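Local coordinates for Lin1840 protein (Listeria innocua serovar 6a, PDB 4ZOC) that probably hydrolyses terminal, non-reducing beta-D-glucosyl residues with release of beta-D-glucose, as a family 3 glycoside hydrolase involved in beta-1,2-glucan metabolism, at residues E683-Y688 against K694-G699; P137-V142 against L220-A225; E214-Y219 against R258-F263; L609-L614 against D713-E718; N239-D242 against M248-W251. The protein carries 2 engineered substitutions. All blocks are in the same frame, centred on the assembly; numbering follows the deposited sequence. Where two conformers were deposited one is given.

Interaction 1: E683-Y688 against K694-G699; sequences EAFSFY and KVQEPG
Phe687 and Val695 form the hydrogen-bonded pair of a short antiparallel beta hairpin in the fibronectin type III-like domain. Their two backbone bonds run Phe687 N to Val695 O at 3.0 Å and Val695 N to Phe687 O at 2.9 Å, the latter nearly straight at 168°. Tyr688 and Lys694 follow as a non-hydrogen-bonded pair.

A CH-pi contact lies over one face of each strand aromatic, Phe687 and Tyr688. On one face of the hairpin Val695 CG2 sits 4.0 Å from the centroid of the Phe687 ring. On the other, Lys694 CD lies 4.0 Å from the centroid of the Tyr688 ring. The lysine chain bends at chi2 (71°), which brings CD over that ring.

Charged groups meet at longer range or at a ring edge. Lys694 NZ makes a long salt bridge with Glu683 OE2 at 3.8 Å. The carboxylate of Glu697 meets the rim of the Phe687 ring, OE1 standing 3.4 Å from CZ with the two planes 88° apart; its OE2 is hydrogen-bonded to Ser652. Phe687 also packs on Asp648, a magnesium ligand, so the hairpin flanks the metal site.

Beyond the paired residues, a water replaces direct backbone pairing: it donates to Phe685 O at 2.8 Å and accepts from Glu697 N at 3.0 Å.

Interaction 2: P137-V142 against L220-A225; sequences PMLDLV and LPAYNA
Asp140 and Tyr223 make the tightest point of this buried contact: Tyr223 OH donates to Asp140 OD1 at 2.6 Å. The carboxylate oxygen is met on its anti side, 20° out of the carboxylate plane, and lies at the edge of the phenol ring. With CG anti to its carbonyl carbon (chi1 -51°), Tyr223 carries its hydroxyl to the aspartate. The other oxygen, OD2, is held by His192.

Close apolar packing lies beside this bond. Leu139 CB stands 3.8 Å from Tyr223 CD1 and 4.0 Å from Ala222 CB. Leu139 CD1 comes to 3.5 Å from the carbonyl oxygen Ala222 O.

The looser part is filled by water. One molecule donates to Leu139 O at 2.8 Å and accepts from Tyr223 N at 3.1 Å, lying over the centre of one face of the tyrosine ring. A second donates to Tyr223 OH and accepts from Leu141 N; with Ala195 N also bonded there, the hydroxyl has three partners.

In the N-terminal TIM-barrel domain, the contact joins the loop after strand 133-134 to helix 221-228. Strand 187-193 lies against both segments through Val190, which touches Leu139 and Tyr223, and Ala222 reaches Ser162 on helix 158-173.

Interaction 3: E214-Y219 against R258-F263; sequences ELYQNY and RGEMEF
The Tyr216 ring and the Glu260 carboxylate are the two flat groups that meet, their planes 39° apart. Glu260 OE1 approaches the edge of the ring, close to its plane, and neither face of the ring is covered by residues 258-263. At that edge OE1 is 3.4 Å from Tyr216 CE2.

The bond itself is short: Tyr216 OH donates to Glu260 OE1 at 2.6 Å. The oxygen is used on its syn side, 19° out of the carboxylate plane, which also brings Glu260 OE2 to 3.2 Å from Tyr216 OH. A phenol acting as donor here is consistent with an ionised carboxylate.

Reach explains how so small a contact can form, since the closest CA atoms, those of Tyr216 and Glu260, are 11.4 Å apart. The glutamate spans its share of this gap with an extended chain (chi2 176°) that starts from a CB pointing toward the other helix, and the long tyrosine side chain supplies the rest. Only 79 Å² is buried in total, at the protein surface.

Within helix 212-219, Asn218 ND2 donates to Glu214 OE2 at 2.9 Å; that oxygen also bonds a glycerol, probably from the crystallisation liquor.

The contact thus ties helix 212-219 to the C-terminal part of helix 250-260 within the TIM-barrel domain. Beside its bond to Glu260, Tyr216 packs on Val256, and its ring also meets that of Tyr688 from the fibronectin type III-like domain. Met261, next in the chain to Glu260, lies against Asn224 and Ile227 of helix 221-228.

Interaction 4: L609-L614 against D713-E718; sequences LKTSSL and DVFEVE
The Phe715 ring overlaps Leu614 and Thr611, both on the same side of its plane, each near a different end. Leu614 CD1 touches the near portion, 3.7 Å from Phe715 CD2 and equally 3.7 Å from Phe715 CB. Thr611 meets the far portion: its CG2 and its CB are each 3.8 Å from Phe715 CE2. Both neighbours approach the ring obliquely. Leu614 crosses the phenylalanine side chain at about a right angle, while Thr611 and Phe715 point toward each other from their own strands.

Thr611 divides its two branches between different tasks. With OG1 anti to its own carbonyl carbon (chi1 -59°), the methyl is left against the ring and the hydroxyl is turned to a water. That water lies 2.8 Å from Thr611 OG1 and donates to Asp713 OD2 at 3.0 Å, bridging the two segments beside the aromatic ring.

The backbones stay well apart, the nearest CA atoms being 7.9 Å from each other in the pair Leu614 and Phe715. This spacing fits two layers of a beta sandwich: strand 607-611 belongs to a three-stranded antiparallel sheet, strand 712-720 to a five-stranded mixed one. Thr611 also touches Val628, and Leu614 touches Val626, both on strand 624-632.

Contact between the segments is therefore apolar at the ring and water-mediated at its border, which implies that the two segments meet here through side chains and one water, with their backbones too far apart to pair.

Interaction 5: N239-D242 against M248-W251; sequences NVVD and MNKW
Val241 and Asn249 bury the most surface here, joining a short beta hairpin, strands 240-241 and 244-245, to the N-cap of helix 250-260.

Val241 directs its side chain at the other segment. Its CB lies 3.9 Å from Asn249 ND2, and its CG1, anti to the backbone N (chi1 174°), extends to 4.5 Å from Trp251 CZ3, a loose apolar touch at the edge of the indole.

Asn249 is the polar centre. Its OD1 caps the helix by accepting from Leu252 N, two residues past the first helical one. Its ND2 is turned back to the hairpin, where it makes a weak hydrogen bond with Ile244 O. Val241 O is also near ND2, at 3.3 Å, but the angle is too poor for a hydrogen bond.

Trp251 contributes less area to this contact and packs further on Leu215 and Tyr216 of helix 212-219. Leu215 touches Val241 as well, so helix 212-219 adjoins both parts of the contact. At the turn, Asp242 forms a salt bridge with Arg213 of the second subunit, placing the hairpin at the dimer interface.

The capping oxygen, Asn249 OD1, lies at the edge of the Trp251 ring, in its plane.

In the fold
Interactions 2, 3 and 5 belong to the TIM-barrel domain, whereas interactions 1 and 4 lie in the beta-rich C-terminal region. Interactions 2 and 5 are buried, interactions 3 and 4 superficial and interaction 1 partly buried. Helix 250-260 serves both interaction 3, at its end, and interaction 5, at its start. Consecutive helices 212-219 and 221-228 bring interactions 3 and 2 into touch. Interaction 1 meets interaction 3 across domains, where Gln217 OE1 lies 3.0 Å from Tyr688 N, probably a hydrogen bond. Backbone pairing marks interaction 1, tyrosine-carboxylate bonds interactions 2 and 3, apolar packing interaction 4, and valine packing beside a helix-capping asparagine interaction 5.

Interaction 1: E683-Y688 against K694-G699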
# COMPACT_ATOMS: atom_id res chain seq x y z
N GLU A 683 17.25 24.34 3.45
CA GLU A 683 16.01 23.62 3.56
C GLU A 683 15.98 22.38 2.63
O GLU A 683 15.44 21.34 2.99
CB GLU A 683 14.82 24.58 3.30
CG GLU A 683 13.49 23.94 3.64
CD GLU A 683 12.95 23.07 2.50
OE1 GLU A 683 13.19 23.41 1.32
OE2 GLU A 683 12.29 22.04 2.80
N ALA A 684 16.62 22.46 1.47
CA ALA A 684 16.68 21.34 0.51
C ALA A 684 17.45 20.20 1.10
O ALA A 684 17.26 19.06 0.67
CB ALA A 684 17.31 21.77 -0.78
N PHE A 685 18.34 20.50 2.06
CA PHE A 685 19.16 19.48 2.69
C PHE A 685 18.55 18.89 3.97
O PHE A 685 19.13 17.99 4.57
CB PHE A 685 20.56 20.05 3.03
CG PHE A 685 21.40 20.38 1.84
CD1 PHE A 685 21.22 21.56 1.11
CD2 PHE A 685 22.43 19.56 1.48
CE1 PHE A 685 22.00 21.83 -0.02
CE2 PHE A 685 23.18 19.79 0.33
CZ PHE A 685 23.02 20.95 -0.40
N SER A 686 17.42 19.44 4.38
CA SER A 686 16.80 19.14 5.65
C SER A 686 15.71 18.11 5.49
O SER A 686 15.19 17.86 4.37
CB SER A 686 16.25 20.42 6.22
OG SER A 686 17.36 21.32 6.42
N PHE A 687 15.35 17.55 6.66
CA PHE A 687 14.33 16.52 6.75
C PHE A 687 13.78 16.38 8.16
O PHE A 687 14.35 16.91 9.08
CB PHE A 687 14.86 15.16 6.28
CG PHE A 687 15.83 14.53 7.21
CD1 PHE A 687 17.18 14.98 7.21
CD2 PHE A 687 15.46 13.60 8.10
CE1 PHE A 687 18.09 14.40 8.07
CE2 PHE A 687 16.37 13.04 8.97
CZ PHE A 687 17.69 13.49 8.94
N TYR A 688 12.65 15.65 8.29
CA TYR A 688 12.06 15.35 9.54
C TYR A 688 12.66 14.13 10.21
O TYR A 688 12.71 13.11 9.61
CB TYR A 688 10.55 15.15 9.38
CG TYR A 688 9.86 16.46 9.13
CD1 TYR A 688 9.54 17.28 10.12
CD2 TYR A 688 9.61 16.90 7.82
CE1 TYR A 688 8.90 18.51 9.84
CE2 TYR A 688 8.99 18.09 7.53
CZ TYR A 688 8.60 18.87 8.55
OH TYR A 688 8.00 20.03 8.21
N LYS A 694 12.38 19.23 12.20
CA LYS A 694 12.99 19.52 10.91
C LYS A 694 14.47 19.88 11.17
O LYS A 694 14.73 20.83 11.91
CB LYS A 694 12.24 20.70 10.31
CG LYS A 694 12.72 21.09 8.93
CD LYS A 694 12.30 20.03 7.94
CE LYS A 694 12.19 20.53 6.54
NZ LYS A 694 11.23 21.65 6.46
N VAL A 695 15.39 19.08 10.63
CA VAL A 695 16.81 19.13 10.93
C VAL A 695 17.65 19.15 9.73
O VAL A 695 17.27 18.71 8.63
CB VAL A 695 17.23 17.94 11.78
CG1 VAL A 695 16.48 17.99 13.08
CG2 VAL A 695 17.00 16.61 11.10
N GLN A 696 18.88 19.62 9.91
CA GLN A 696 19.93 19.40 8.94
C GLN A 696 21.11 18.75 9.66
O GLN A 696 21.58 19.23 10.69
CB GLN A 696 20.37 20.73 8.28
CG GLN A 696 21.33 20.51 7.13
CD GLN A 696 21.98 21.72 6.51
OE1 GLN A 696 21.86 22.88 6.97
NE2 GLN A 696 22.64 21.45 5.36
N GLU A 697 21.60 17.66 9.13
CA GLU A 697 22.64 16.87 9.75
C GLU A 697 23.87 17.02 8.83
O GLU A 697 23.76 16.99 7.58
CB GLU A 697 22.24 15.37 9.80
CG GLU A 697 21.09 15.10 10.74
CD GLU A 697 20.60 13.67 10.75
OE1 GLU A 697 20.91 12.88 9.84
OE2 GLU A 697 19.90 13.37 11.71
N PRO A 698 25.08 17.18 9.45
CA PRO A 698 26.30 17.17 8.67
C PRO A 698 26.45 15.79 8.01
O PRO A 698 26.01 14.74 8.61
CB PRO A 698 27.41 17.46 9.66
CG PRO A 698 26.82 17.18 10.99
CD PRO A 698 25.30 17.23 10.91
N GLY A 699 27.02 15.83 6.82
CA GLY A 699 27.37 14.61 6.12
C GLY A 699 27.37 14.82 4.61
O GLY A 699 27.27 15.93 4.14
O HOH W 1 20.51 16.65 6.57

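Interaction 2: P137-V142 against L220-A225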
# COMPACT_ATOMS: atom_id res chain seq x y z
N PRO A 137 -6.08 24.85 -5.72
CA PRO A 137 -5.45 23.63 -6.23
C PRO A 137 -5.71 22.36 -5.38
O PRO A 137 -5.87 22.40 -4.16
CB PRO A 137 -3.99 23.98 -6.21
CG PRO A 137 -3.86 24.89 -5.03
CD PRO A 137 -5.11 25.74 -5.08
N MET A 138 -5.73 21.20 -6.07
CA MET A 138 -5.69 19.91 -5.41
C MET A 138 -4.21 19.49 -5.27
O MET A 138 -3.47 19.31 -6.28
CB MET A 138 -6.50 18.92 -6.24
CG MET A 138 -6.68 17.57 -5.63
SD MET A 138 -5.27 16.47 -5.96
CE MET A 138 -6.14 14.90 -5.71
N LEU A 139 -3.80 19.29 -4.04
CA LEU A 139 -2.37 19.12 -3.68
C LEU A 139 -2.07 17.79 -3.00
O LEU A 139 -1.07 17.65 -2.28
CB LEU A 139 -1.90 20.29 -2.84
CG LEU A 139 -1.98 21.63 -3.60
CD1 LEU A 139 -1.63 22.78 -2.65
CD2 LEU A 139 -0.99 21.66 -4.78
N ASP A 140 -2.91 16.79 -3.26
CA ASP A 140 -2.73 15.47 -2.65
C ASP A 140 -1.63 14.77 -3.45
O ASP A 140 -1.72 14.56 -4.70
CB ASP A 140 -4.05 14.66 -2.71
CG ASP A 140 -5.21 15.44 -2.10
OD1 ASP A 140 -5.02 16.24 -1.16
OD2 ASP A 140 -6.33 15.29 -2.59
N LEU A 141 -0.58 14.36 -2.74
CA LEU A 141 0.49 13.56 -3.32
C LEU A 141 -0.09 12.20 -3.71
O LEU A 141 -0.90 11.62 -2.96
CB LEU A 141 1.59 13.35 -2.25
CG LEU A 141 2.86 12.61 -2.69
CD1 LEU A 141 3.64 13.56 -3.53
CD2 LEU A 141 3.63 12.18 -1.47
N VAL A 142 0.26 11.78 -4.93
CA VAL A 142 -0.22 10.53 -5.47
C VAL A 142 0.93 9.60 -5.87
O VAL A 142 1.90 10.00 -6.57
CB VAL A 142 -1.20 10.75 -6.63
CG1 VAL A 142 -2.47 11.38 -6.13
CG2 VAL A 142 -0.62 11.58 -7.80
N LEU A 220 2.36 16.59 3.61
CA LEU A 220 1.94 17.95 3.96
C LEU A 220 2.61 19.13 3.22
O LEU A 220 2.01 20.20 3.14
CB LEU A 220 2.07 18.17 5.47
CG LEU A 220 1.24 17.30 6.40
CD1 LEU A 220 1.53 17.68 7.87
CD2 LEU A 220 -0.18 17.59 6.10
N PRO A 221 3.83 18.94 2.65
CA PRO A 221 4.52 20.12 2.19
C PRO A 221 3.76 20.95 1.11
O PRO A 221 3.82 22.19 1.15
CB PRO A 221 5.76 19.55 1.58
CG PRO A 221 6.16 18.49 2.63
CD PRO A 221 4.79 17.80 2.81
N ALA A 222 3.10 20.32 0.16
CA ALA A 222 2.47 21.10 -0.89
C ALA A 222 1.33 21.92 -0.31
O ALA A 222 1.19 23.11 -0.66
CB ALA A 222 2.06 20.25 -2.10
N TYR A 223 0.53 21.36 0.60
CA TYR A 223 -0.55 22.17 1.25
C TYR A 223 0.07 23.42 1.90
O TYR A 223 -0.45 24.56 1.80
CB TYR A 223 -1.37 21.41 2.30
CG TYR A 223 -1.94 20.08 1.90
CD1 TYR A 223 -2.80 19.92 0.80
CD2 TYR A 223 -1.58 18.97 2.60
CE1 TYR A 223 -3.34 18.66 0.44
CE2 TYR A 223 -2.07 17.74 2.22
CZ TYR A 223 -2.95 17.59 1.14
OH TYR A 223 -3.29 16.29 0.77
N ASN A 224 1.12 23.15 2.65
CA ASN A 224 1.76 24.19 3.42
C ASN A 224 2.26 25.29 2.50
O ASN A 224 2.15 26.48 2.81
CB ASN A 224 2.89 23.62 4.31
CG ASN A 224 3.56 24.72 5.08
OD1 ASN A 224 2.94 25.36 5.89
ND2 ASN A 224 4.77 25.07 4.69
N ALA A 225 2.85 24.92 1.37
CA ALA A 225 3.43 25.90 0.46
C ALA A 225 2.34 26.80 -0.09
O ALA A 225 2.49 28.01 -0.14
CB ALA A 225 4.19 25.27 -0.67
O HOH W 2 0.39 18.33 0.05
O HOH W 3 -0.90 14.88 0.34

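Interaction 3: E214-Y219 against R258-F263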
# COMPACT_ATOMS: atom_id res chain seq x y z
N GLU A 214 6.15 10.51 8.09
CA GLU A 214 5.96 10.48 6.62
C GLU A 214 4.88 11.51 6.16
O GLU A 214 5.02 12.19 5.13
CB GLU A 214 5.52 9.09 6.14
CG GLU A 214 6.75 8.29 5.79
CD GLU A 214 7.56 8.91 4.65
OE1 GLU A 214 8.81 9.22 4.91
OE2 GLU A 214 6.92 9.07 3.56
N LEU A 215 3.84 11.64 6.94
CA LEU A 215 2.87 12.74 6.71
C LEU A 215 3.54 14.09 6.58
O LEU A 215 3.44 14.83 5.59
CB LEU A 215 1.81 12.72 7.82
CG LEU A 215 0.75 13.84 7.68
CD1 LEU A 215 -0.18 13.61 6.49
CD2 LEU A 215 -0.08 13.73 8.96
N TYR A 216 4.37 14.41 7.58
CA TYR A 216 5.13 15.69 7.47
C TYR A 216 6.11 15.75 6.32
O TYR A 216 6.30 16.82 5.67
CB TYR A 216 5.91 15.96 8.76
CG TYR A 216 5.11 16.62 9.89
CD1 TYR A 216 4.38 15.90 10.75
CD2 TYR A 216 5.08 18.03 10.01
CE1 TYR A 216 3.63 16.52 11.76
CE2 TYR A 216 4.35 18.63 11.00
CZ TYR A 216 3.64 17.88 11.90
OH TYR A 216 2.90 18.48 12.91
N GLN A 217 6.83 14.63 6.11
CA GLN A 217 7.92 14.64 5.14
C GLN A 217 7.47 14.83 3.70
O GLN A 217 8.07 15.63 2.95
CB GLN A 217 8.75 13.29 5.17
CG GLN A 217 9.95 13.35 4.28
CD GLN A 217 10.95 14.38 4.77
OE1 GLN A 217 11.37 14.36 5.92
NE2 GLN A 217 11.36 15.26 3.89
N ASN A 218 6.40 14.11 3.33
CA ASN A 218 5.96 13.97 1.93
C ASN A 218 4.54 14.47 1.63
O ASN A 218 4.27 14.98 0.54
CB ASN A 218 6.16 12.54 1.48
CG ASN A 218 7.65 12.20 1.33
OD1 ASN A 218 8.39 12.96 0.75
ND2 ASN A 218 8.06 11.09 1.84
N TYR A 219 3.65 14.32 2.61
CA TYR A 219 2.21 14.51 2.32
C TYR A 219 1.72 15.92 2.64
O TYR A 219 0.75 16.37 2.04
CB TYR A 219 1.38 13.45 3.07
CG TYR A 219 1.49 12.15 2.37
CD1 TYR A 219 2.56 11.35 2.58
CD2 TYR A 219 0.56 11.77 1.37
CE1 TYR A 219 2.72 10.20 1.85
CE2 TYR A 219 0.71 10.60 0.71
CZ TYR A 219 1.79 9.81 0.96
OH TYR A 219 1.99 8.66 0.20
N ARG A 258 -4.11 25.16 11.76
CA ARG A 258 -4.27 26.54 12.33
C ARG A 258 -3.10 26.95 13.16
O ARG A 258 -2.74 28.12 13.16
CB ARG A 258 -5.60 26.75 13.07
CG ARG A 258 -6.76 26.56 12.10
CD ARG A 258 -8.00 27.14 12.71
NE ARG A 258 -9.21 26.80 11.98
CZ ARG A 258 -9.60 27.48 10.92
NH1 ARG A 258 -8.90 28.51 10.55
NH2 ARG A 258 -10.73 27.19 10.33
N GLY A 259 -2.48 25.99 13.81
CA GLY A 259 -1.35 26.26 14.72
C GLY A 259 -0.05 26.38 13.98
O GLY A 259 0.45 27.49 13.73
N GLU A 260 0.49 25.24 13.55
CA GLU A 260 1.78 25.19 12.91
C GLU A 260 1.82 25.89 11.56
O GLU A 260 2.75 26.63 11.26
CB GLU A 260 2.30 23.76 12.77
CG GLU A 260 2.38 23.01 14.13
CD GLU A 260 2.80 21.55 13.99
OE1 GLU A 260 3.00 21.10 12.85
OE2 GLU A 260 2.95 20.86 15.02
N MET A 261 0.80 25.68 10.75
CA MET A 261 0.76 26.33 9.44
C MET A 261 0.17 27.75 9.50
O MET A 261 0.18 28.43 8.53
CB MET A 261 -0.04 25.47 8.47
CG MET A 261 0.71 24.20 8.06
SD MET A 261 -0.27 23.25 6.88
CE MET A 261 0.68 21.73 6.96
N GLU A 262 -0.39 28.11 10.64
CA GLU A 262 -0.89 29.52 10.88
C GLU A 262 -2.00 29.89 9.94
O GLU A 262 -2.16 31.07 9.57
CB GLU A 262 0.26 30.54 10.76
CG GLU A 262 1.37 30.31 11.74
CD GLU A 262 2.37 31.45 11.66
OE1 GLU A 262 3.30 31.31 10.87
OE2 GLU A 262 2.19 32.50 12.27
N PHE A 263 -2.82 28.91 9.56
CA PHE A 263 -3.95 29.21 8.66
C PHE A 263 -5.09 29.82 9.48
O PHE A 263 -5.54 29.22 10.45
CB PHE A 263 -4.38 27.94 7.96
CG PHE A 263 -5.61 28.09 7.13
CD1 PHE A 263 -5.54 28.84 5.94
CD2 PHE A 263 -6.86 27.57 7.54
CE1 PHE A 263 -6.67 29.06 5.18
CE2 PHE A 263 -8.01 27.80 6.74
CZ PHE A 263 -7.90 28.53 5.57

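Interaction 4: L609-L614 against D713-E718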
# COMPACT_ATOMS: atom_id res chain seq x y z
N LEU A 609 24.16 19.20 -21.70
CA LEU A 609 24.18 19.96 -20.45
C LEU A 609 25.57 19.86 -19.84
O LEU A 609 26.15 18.81 -19.83
CB LEU A 609 23.17 19.37 -19.45
CG LEU A 609 21.72 19.74 -19.65
CD1 LEU A 609 21.11 19.07 -20.88
CD2 LEU A 609 21.00 19.45 -18.35
N LYS A 610 26.06 20.94 -19.26
CA LYS A 610 27.29 20.99 -18.51
C LYS A 610 27.05 21.74 -17.20
O LYS A 610 26.60 22.86 -17.22
CB LYS A 610 28.38 21.73 -19.35
CG LYS A 610 29.72 21.95 -18.66
CD LYS A 610 30.65 20.75 -18.86
CE LYS A 610 31.80 20.71 -17.87
NZ LYS A 610 32.52 19.42 -18.04
N THR A 611 27.43 21.13 -16.10
CA THR A 611 27.35 21.74 -14.76
C THR A 611 28.71 22.38 -14.42
O THR A 611 29.78 21.78 -14.57
CB THR A 611 26.88 20.66 -13.72
OG1 THR A 611 25.60 20.13 -14.12
CG2 THR A 611 26.78 21.19 -12.35
N SER A 612 28.67 23.65 -14.03
CA SER A 612 29.87 24.37 -13.61
C SER A 612 30.40 23.74 -12.32
O SER A 612 29.65 23.09 -11.58
CB SER A 612 29.54 25.83 -13.39
OG SER A 612 29.05 26.39 -14.58
N SER A 613 31.71 23.90 -12.09
CA SER A 613 32.38 23.34 -10.94
C SER A 613 31.64 23.67 -9.64
O SER A 613 31.22 24.79 -9.46
CB SER A 613 33.84 23.91 -10.90
OG SER A 613 34.71 22.99 -10.28
N LEU A 614 31.48 22.67 -8.78
CA LEU A 614 30.73 22.80 -7.55
C LEU A 614 31.69 22.71 -6.39
O LEU A 614 32.64 21.96 -6.50
CB LEU A 614 29.68 21.67 -7.39
CG LEU A 614 28.47 21.71 -8.31
CD1 LEU A 614 27.72 20.37 -8.31
CD2 LEU A 614 27.54 22.83 -7.90
N ASP A 713 24.05 13.56 -14.32
CA ASP A 713 25.42 13.52 -13.87
C ASP A 713 25.38 13.69 -12.35
O ASP A 713 24.52 14.40 -11.84
CB ASP A 713 26.17 14.67 -14.42
CG ASP A 713 26.45 14.58 -15.92
OD1 ASP A 713 26.52 13.52 -16.51
OD2 ASP A 713 26.77 15.65 -16.49
N VAL A 714 26.33 13.10 -11.65
CA VAL A 714 26.30 13.08 -10.19
C VAL A 714 27.57 13.76 -9.59
O VAL A 714 28.69 13.51 -10.06
CB VAL A 714 26.11 11.64 -9.64
CG1 VAL A 714 27.28 10.76 -10.02
CG2 VAL A 714 25.98 11.63 -8.16
N PHE A 715 27.35 14.58 -8.57
CA PHE A 715 28.39 15.25 -7.80
C PHE A 715 28.21 15.00 -6.33
O PHE A 715 27.09 14.70 -5.89
CB PHE A 715 28.35 16.72 -8.16
CG PHE A 715 28.32 16.95 -9.64
CD1 PHE A 715 29.48 16.77 -10.41
CD2 PHE A 715 27.15 17.32 -10.28
CE1 PHE A 715 29.42 16.93 -11.79
CE2 PHE A 715 27.10 17.45 -11.64
CZ PHE A 715 28.23 17.29 -12.41
N GLU A 716 29.31 15.09 -5.54
CA GLU A 716 29.27 14.88 -4.09
C GLU A 716 29.69 16.15 -3.39
O GLU A 716 30.66 16.83 -3.80
CB GLU A 716 30.19 13.72 -3.63
CG GLU A 716 29.72 12.44 -4.24
CD GLU A 716 30.29 11.20 -3.64
OE1 GLU A 716 31.32 11.27 -3.01
OE2 GLU A 716 29.66 10.13 -3.84
N VAL A 717 29.00 16.41 -2.27
CA VAL A 717 29.21 17.58 -1.43
C VAL A 717 29.19 17.13 0.00
O VAL A 717 28.26 16.45 0.46
CB VAL A 717 28.14 18.66 -1.59
CG1 VAL A 717 28.42 19.80 -0.64
CG2 VAL A 717 28.07 19.13 -3.04
N GLU A 718 30.23 17.47 0.73
CA GLU A 718 30.26 17.16 2.12
C GLU A 718 29.82 18.43 2.91
O GLU A 718 30.50 19.44 2.88
CB GLU A 718 31.68 16.70 2.52
CG GLU A 718 31.74 16.18 3.94
CD GLU A 718 31.15 14.77 4.12
OE1 GLU A 718 30.64 14.53 5.26
OE2 GLU A 718 31.26 13.90 3.21
O HOH W 4 25.49 18.32 -16.24

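Interaction 5: N239-D242 against M248-W251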
# COMPACT_ATOMS: atom_id res chain seq x y z
N ASN A 239 -10.88 11.13 3.91
CA ASN A 239 -10.20 9.96 4.53
C ASN A 239 -9.94 10.15 5.99
O ASN A 239 -9.84 11.30 6.46
CB ASN A 239 -8.86 9.65 3.87
CG ASN A 239 -7.97 10.89 3.72
OD1 ASN A 239 -8.29 11.80 2.94
ND2 ASN A 239 -6.91 10.97 4.50
N VAL A 240 -9.81 9.05 6.70
CA VAL A 240 -9.06 9.10 8.02
C VAL A 240 -7.60 9.53 7.88
O VAL A 240 -6.95 9.25 6.87
CB VAL A 240 -9.10 7.76 8.77
CG1 VAL A 240 -10.52 7.31 9.11
CG2 VAL A 240 -8.37 6.62 7.98
N VAL A 241 -7.10 10.29 8.84
CA VAL A 241 -5.67 10.55 9.05
C VAL A 241 -5.36 9.92 10.40
O VAL A 241 -5.91 10.29 11.41
CB VAL A 241 -5.40 12.04 8.99
CG1 VAL A 241 -3.95 12.35 9.36
CG2 VAL A 241 -5.67 12.55 7.58
N ASP A 242 -4.49 8.92 10.37
CA ASP A 242 -4.22 8.10 11.52
C ASP A 242 -5.47 7.75 12.37
O ASP A 242 -5.51 7.96 13.60
CB ASP A 242 -3.12 8.74 12.35
CG ASP A 242 -2.41 7.72 13.25
OD1 ASP A 242 -2.70 6.53 13.24
OD2 ASP A 242 -1.54 8.20 13.99
N MET A 248 -13.03 15.81 11.37
CA MET A 248 -13.10 16.00 12.85
C MET A 248 -11.78 15.72 13.54
O MET A 248 -11.76 15.40 14.75
CB MET A 248 -14.23 15.13 13.45
CG MET A 248 -14.10 13.63 13.28
SD MET A 248 -15.21 12.64 14.29
CE MET A 248 -14.27 12.59 15.84
N ASN A 249 -10.67 15.85 12.81
CA ASN A 249 -9.38 15.55 13.41
C ASN A 249 -8.78 16.81 14.02
O ASN A 249 -8.32 17.66 13.32
CB ASN A 249 -8.49 14.91 12.40
CG ASN A 249 -7.21 14.41 12.98
OD1 ASN A 249 -6.64 15.02 13.85
ND2 ASN A 249 -6.73 13.27 12.45
N LYS A 250 -8.86 16.95 15.35
CA LYS A 250 -8.50 18.18 16.01
C LYS A 250 -7.06 18.44 15.89
O LYS A 250 -6.62 19.59 15.69
CB LYS A 250 -8.84 18.19 17.54
CG LYS A 250 -10.23 17.91 17.88
CD LYS A 250 -10.50 18.11 19.39
CE LYS A 250 -11.28 16.95 19.97
NZ LYS A 250 -12.72 16.92 19.51
N TRP A 251 -6.26 17.40 16.10
CA TRP A 251 -4.83 17.54 15.99
C TRP A 251 -4.49 18.07 14.58
O TRP A 251 -3.79 19.05 14.40
CB TRP A 251 -4.12 16.20 16.24
CG TRP A 251 -2.67 16.28 15.80
CD1 TRP A 251 -1.65 16.78 16.50
CD2 TRP A 251 -2.12 15.77 14.59
NE1 TRP A 251 -0.49 16.68 15.78
CE2 TRP A 251 -0.76 16.07 14.60
CE3 TRP A 251 -2.67 15.12 13.48
CZ2 TRP A 251 0.09 15.72 13.54
CZ3 TRP A 251 -1.85 14.80 12.45
CH2 TRP A 251 -0.46 15.06 12.50